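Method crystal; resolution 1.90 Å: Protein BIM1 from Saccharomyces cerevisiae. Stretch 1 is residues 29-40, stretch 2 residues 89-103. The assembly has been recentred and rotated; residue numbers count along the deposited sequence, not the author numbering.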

# COMPACT_ATOMS: atom_id res chain seq x y z
N LYS A 29 11.80 4.68 6.18
CA LYS A 29 11.75 3.43 6.92
C LYS A 29 10.55 2.58 6.55
O LYS A 29 9.48 3.10 6.24
N ILE A 30 10.74 1.27 6.58
CA ILE A 30 9.68 0.32 6.26
C ILE A 30 8.48 0.56 7.17
O ILE A 30 7.33 0.42 6.75
N GLU A 31 8.75 0.91 8.43
CA GLU A 31 7.70 1.16 9.41
C GLU A 31 6.63 2.15 8.94
O GLU A 31 5.47 2.07 9.36
N GLU A 32 7.02 3.08 8.08
CA GLU A 32 6.08 4.09 7.57
C GLU A 32 4.95 3.47 6.75
O GLU A 32 3.91 4.09 6.56
N CYS A 33 5.16 2.25 6.27
CA CYS A 33 4.12 1.59 5.49
C CYS A 33 2.99 1.10 6.39
O CYS A 33 1.95 0.65 5.92
N GLY A 34 3.21 1.18 7.70
CA GLY A 34 2.20 0.73 8.63
C GLY A 34 0.89 1.50 8.56
O GLY A 34 -0.13 1.00 9.04
N THR A 35 0.89 2.69 7.96
CA THR A 35 -0.33 3.50 7.87
C THR A 35 -1.32 2.91 6.88
O THR A 35 -2.48 3.30 6.86
N GLY A 36 -0.84 1.99 6.05
CA GLY A 36 -1.69 1.34 5.07
C GLY A 36 -1.97 2.10 3.78
O GLY A 36 -2.52 1.52 2.83
N ALA A 37 -1.60 3.37 3.72
CA ALA A 37 -1.84 4.19 2.54
C ALA A 37 -1.10 3.66 1.30
O ALA A 37 -1.70 3.49 0.23
N ALA A 38 0.20 3.41 1.44
CA ALA A 38 0.99 2.91 0.32
C ALA A 38 0.47 1.56 -0.17
O ALA A 38 0.42 1.31 -1.37
N TYR A 39 0.09 0.69 0.76
CA TYR A 39 -0.43 -0.63 0.40
C TYR A 39 -1.65 -0.47 -0.51
O TYR A 39 -1.78 -1.15 -1.52
N CYS A 40 -2.54 0.44 -0.12
CA CYS A 40 -3.74 0.70 -0.91
C CYS A 40 -3.37 1.13 -2.32
O CYS A 40 -3.94 0.63 -3.29
N LYS A 89 -1.38 -6.38 13.34
CA LYS A 89 0.08 -6.44 13.37
C LYS A 89 0.74 -5.29 12.59
O LYS A 89 1.72 -4.70 13.04
N LEU A 90 0.18 -4.99 11.42
CA LEU A 90 0.71 -3.95 10.55
C LEU A 90 0.47 -2.51 11.01
O LEU A 90 1.36 -1.65 10.90
N ILE A 91 -0.73 -2.25 11.52
CA ILE A 91 -1.12 -0.92 11.95
C ILE A 91 -0.26 -0.35 13.08
O ILE A 91 -0.27 0.86 13.32
N ARG A 92 0.48 -1.20 13.78
CA ARG A 92 1.34 -0.72 14.86
C ARG A 92 2.66 -0.21 14.31
O ARG A 92 3.54 0.23 15.07
N CYS A 93 2.80 -0.25 12.99
CA CYS A 93 4.00 0.22 12.31
C CYS A 93 5.26 -0.52 12.73
O CYS A 93 6.34 0.07 12.76
N LYS A 94 5.13 -1.80 13.06
CA LYS A 94 6.27 -2.61 13.45
C LYS A 94 7.04 -2.98 12.18
O LYS A 94 6.43 -3.27 11.15
N PHE A 95 8.37 -2.97 12.25
CA PHE A 95 9.22 -3.27 11.10
C PHE A 95 9.01 -4.61 10.39
O PHE A 95 8.71 -4.66 9.20
N GLN A 96 9.19 -5.70 11.13
CA GLN A 96 9.08 -7.04 10.55
C GLN A 96 7.78 -7.37 9.83
O GLN A 96 7.81 -7.89 8.71
N ASP A 97 6.65 -7.06 10.46
CA ASP A 97 5.35 -7.36 9.86
C ASP A 97 5.14 -6.61 8.54
O ASP A 97 4.67 -7.19 7.56
N ASN A 98 5.49 -5.33 8.53
CA ASN A 98 5.34 -4.52 7.33
C ASN A 98 6.35 -4.90 6.26
O ASN A 98 6.06 -4.83 5.07
N LEU A 99 7.54 -5.31 6.69
CA LEU A 99 8.56 -5.73 5.74
C LEU A 99 8.01 -6.92 4.96
O LEU A 99 8.07 -6.95 3.72
N GLU A 100 7.47 -7.89 5.68
CA GLU A 100 6.92 -9.10 5.07
C GLU A 100 5.73 -8.83 4.15
O GLU A 100 5.62 -9.42 3.08
N PHE A 101 4.85 -7.93 4.56
CA PHE A 101 3.68 -7.62 3.73
C PHE A 101 4.11 -6.90 2.46
O PHE A 101 3.60 -7.18 1.37
N LEU A 102 5.06 -5.97 2.58
CA LEU A 102 5.54 -5.23 1.42
C LEU A 102 6.24 -6.19 0.45
O LEU A 102 6.13 -6.03 -0.77
N GLN A 103 6.96 -7.17 0.99
CA GLN A 103 7.65 -8.13 0.13
C GLN A 103 6.61 -8.87 -0.70
O GLN A 103 6.79 -9.04 -1.90

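Stretch 1 enters the contact as a 3-10 segment, residues 30-35, and leaves it as a helix from Ala-37; its partner is a type I turn, Leu-90 to Cys-93, followed by the helix that begins at Phe-95. Together the two surfaces bury 679 Å². Lys-29 makes no contact with stretch 2.

Ile-30 is the first residue to point toward stretch 2. With chi1 and chi2 both m, it touches three side chains: CG1 lies 3.6 Å from Phe-95 CE1, CG2 lies 3.5 Å from the backbone N of Leu-99 and 4.2 Å from Leu-99 CB, and CD1 meets Leu-102 CD2 at 3.9 Å. The residue thus spans two turns of the helix.

Glu-31 leaves CA sideways, chi1 m and chi2 off-well at 92°. Its CG is 3.1 Å from Cys-93 O, and OE1 comes 3.5 Å from Phe-95 CD1, at the edge of the ring near its plane. Glu-32 points away; its OE2 instead accepts a hydrogen bond from Lys-29 N at 2.9 Å. Cys-33 (chi1 m) points inward but touches lightly, SG to Leu-102 CD2 measuring 4.3 Å.

At Gly-34 the backbones are closest, its CA 4.1 Å from Cys-93 CA. An ideal CB here would point toward stretch 2 and lie 2.6 Å from Cys-93 CA and 3.0 Å from Leu-90 O, both clashes, so the approach depends on the absent side chain. Gly-34 CA is also 3.4 Å from Asn-98 OD1. Thr-35, chi1 p, turns its CB away. Gly-36, the N-cap, has phi 81°, and its ideal CB would jam against the preceding carbonyl O, a local demand for glycine unrelated to stretch 2. Ala-37 and Ala-38 make no contact.

Tyr-39 (chi1 m, chi2 156°) points in and inserts as a knob among Leu-90, Asn-98, Phe-101 and Leu-102. Phe-101, chi1 t, presents its edge to one tyrosine face: the ring centroids are 4.8 Å apart, the planes meet at 72°, and Phe-101 CD2 is 3.5 Å from Tyr-39 CE1. Leu-102 CD1 lies near the ring plane, 4.3 Å from Tyr-39 CE2. The hydroxyl makes the one hydrogen bond between the stretches, Tyr-39 OH donating to Asn-98 OD1 at 2.6 Å. Asn-98, chi1 m, also donates from ND2 to Lys-94 O at 2.8 Å and to Leu-90 O at 3.2 Å, which leaves OD1 as the acceptor for the tyrosine hydroxyl. Cys-40 lies out of reach.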

# COMPACT_ATOMS: atom_id res chain seq x y z
CB LYS A 29 11.68 3.72 8.43
CG LYS A 29 12.85 4.52 8.95
CD LYS A 29 12.76 4.72 10.47
CE LYS A 29 11.52 5.53 10.84
NZ LYS A 29 11.49 5.83 12.31
CB ILE A 30 10.15 -1.14 6.45
CG1 ILE A 30 11.20 -1.49 5.40
CG2 ILE A 30 8.97 -2.09 6.39
CD1 ILE A 30 10.69 -1.44 3.98
CB GLU A 31 8.30 1.67 10.73
CG GLU A 31 9.11 0.63 11.49
CD GLU A 31 10.59 0.66 11.16
OE1 GLU A 31 10.94 0.71 9.97
OE2 GLU A 31 11.41 0.61 12.11
CB GLU A 32 6.82 5.13 6.73
CG GLU A 32 7.79 5.98 7.55
CD GLU A 32 8.61 6.92 6.69
OE1 GLU A 32 8.03 7.84 6.08
OE2 GLU A 32 9.84 6.73 6.64
CB CYS A 33 4.70 0.40 4.72
SG CYS A 33 5.81 0.88 3.40
CB THR A 35 -0.05 4.96 7.46
OG1 THR A 35 0.31 5.01 6.07
CG2 THR A 35 1.09 5.54 8.28
CB ALA A 37 -1.45 5.64 2.82
CB ALA A 38 2.47 2.79 0.73
CB TYR A 39 -0.83 -1.41 1.65
CG TYR A 39 0.32 -1.75 2.58
CD1 TYR A 39 0.10 -2.00 3.93
CD2 TYR A 39 1.63 -1.81 2.10
CE1 TYR A 39 1.15 -2.30 4.79
CE2 TYR A 39 2.70 -2.11 2.95
CZ TYR A 39 2.45 -2.35 4.30
OH TYR A 39 3.50 -2.63 5.15
CB CYS A 40 -4.59 1.80 -0.28
SG CYS A 40 -5.56 1.29 1.15
CB LYS A 89 0.57 -7.77 12.79
CG LYS A 89 0.64 -8.92 13.78
CD LYS A 89 -0.73 -9.40 14.21
CE LYS A 89 -0.62 -10.60 15.15
NZ LYS A 89 -1.95 -11.14 15.53
CB LEU A 90 0.10 -4.11 9.15
CG LEU A 90 0.38 -5.43 8.43
CD1 LEU A 90 -0.54 -5.56 7.23
CD2 LEU A 90 1.84 -5.48 8.00
CB ILE A 91 -2.60 -0.92 12.36
CG1 ILE A 91 -3.16 0.50 12.33
CG2 ILE A 91 -2.77 -1.54 13.74
CD1 ILE A 91 -4.68 0.55 12.41
CB ARG A 92 1.59 -1.83 15.89
CG ARG A 92 0.42 -2.06 16.83
CD ARG A 92 0.84 -2.90 18.03
NE ARG A 92 -0.21 -2.97 19.05
CZ ARG A 92 -0.07 -3.61 20.21
NH1 ARG A 92 1.06 -4.23 20.50
NH2 ARG A 92 -1.07 -3.62 21.09
CB CYS A 93 4.18 1.72 12.54
SG CYS A 93 2.81 2.73 11.93
CB LYS A 94 5.79 -3.88 14.18
CG LYS A 94 6.91 -4.74 14.74
CD LYS A 94 6.37 -5.95 15.49
CE LYS A 94 7.49 -6.84 16.01
NZ LYS A 94 6.98 -8.02 16.78
CB PHE A 95 10.70 -3.16 11.49
CG PHE A 95 11.64 -3.51 10.37
CD1 PHE A 95 11.91 -2.60 9.36
CD2 PHE A 95 12.24 -4.76 10.32
CE1 PHE A 95 12.75 -2.94 8.30
CE2 PHE A 95 13.08 -5.11 9.27
CZ PHE A 95 13.34 -4.20 8.26
CB GLN A 96 9.35 -8.09 11.64
CG GLN A 96 9.63 -9.48 11.11
CD GLN A 96 10.76 -9.50 10.10
OE1 GLN A 96 11.75 -8.78 10.24
NE2 GLN A 96 10.63 -10.33 9.07
CB ASP A 97 4.23 -6.99 10.84
CG ASP A 97 4.39 -7.68 12.19
OD1 ASP A 97 3.98 -8.85 12.31
OD2 ASP A 97 4.92 -7.04 13.12
CB ASN A 98 5.44 -3.05 7.70
CG ASN A 98 4.18 -2.55 8.36
OD1 ASN A 98 3.16 -2.38 7.69
ND2 ASN A 98 4.23 -2.33 9.67
CB LEU A 99 9.83 -6.17 6.48
CG LEU A 99 10.90 -6.76 5.55
CD1 LEU A 99 11.50 -5.66 4.68
CD2 LEU A 99 11.99 -7.43 6.37
CB GLU A 100 6.50 -10.10 6.15
CG GLU A 100 7.68 -10.74 6.88
CD GLU A 100 7.24 -11.67 8.00
OE1 GLU A 100 6.28 -12.44 7.79
OE2 GLU A 100 7.87 -11.65 9.07
CB PHE A 101 2.68 -6.77 4.53
CG PHE A 101 1.32 -6.70 3.90
CD1 PHE A 101 0.54 -7.85 3.78
CD2 PHE A 101 0.82 -5.50 3.42
CE1 PHE A 101 -0.72 -7.80 3.19
CE2 PHE A 101 -0.44 -5.44 2.82
CZ PHE A 101 -1.21 -6.60 2.70
CB LEU A 102 6.49 -4.12 1.83
CG LEU A 102 7.00 -3.22 0.71
CD1 LEU A 102 5.82 -2.54 0.01
CD2 LEU A 102 7.95 -2.17 1.27
CB GLN A 103 8.46 -9.13 0.96
CG GLN A 103 9.59 -8.51 1.75
CD GLN A 103 10.35 -9.53 2.59
OE1 GLN A 103 9.75 -10.38 3.25
NE2 GLN A 103 11.68 -9.43 2.58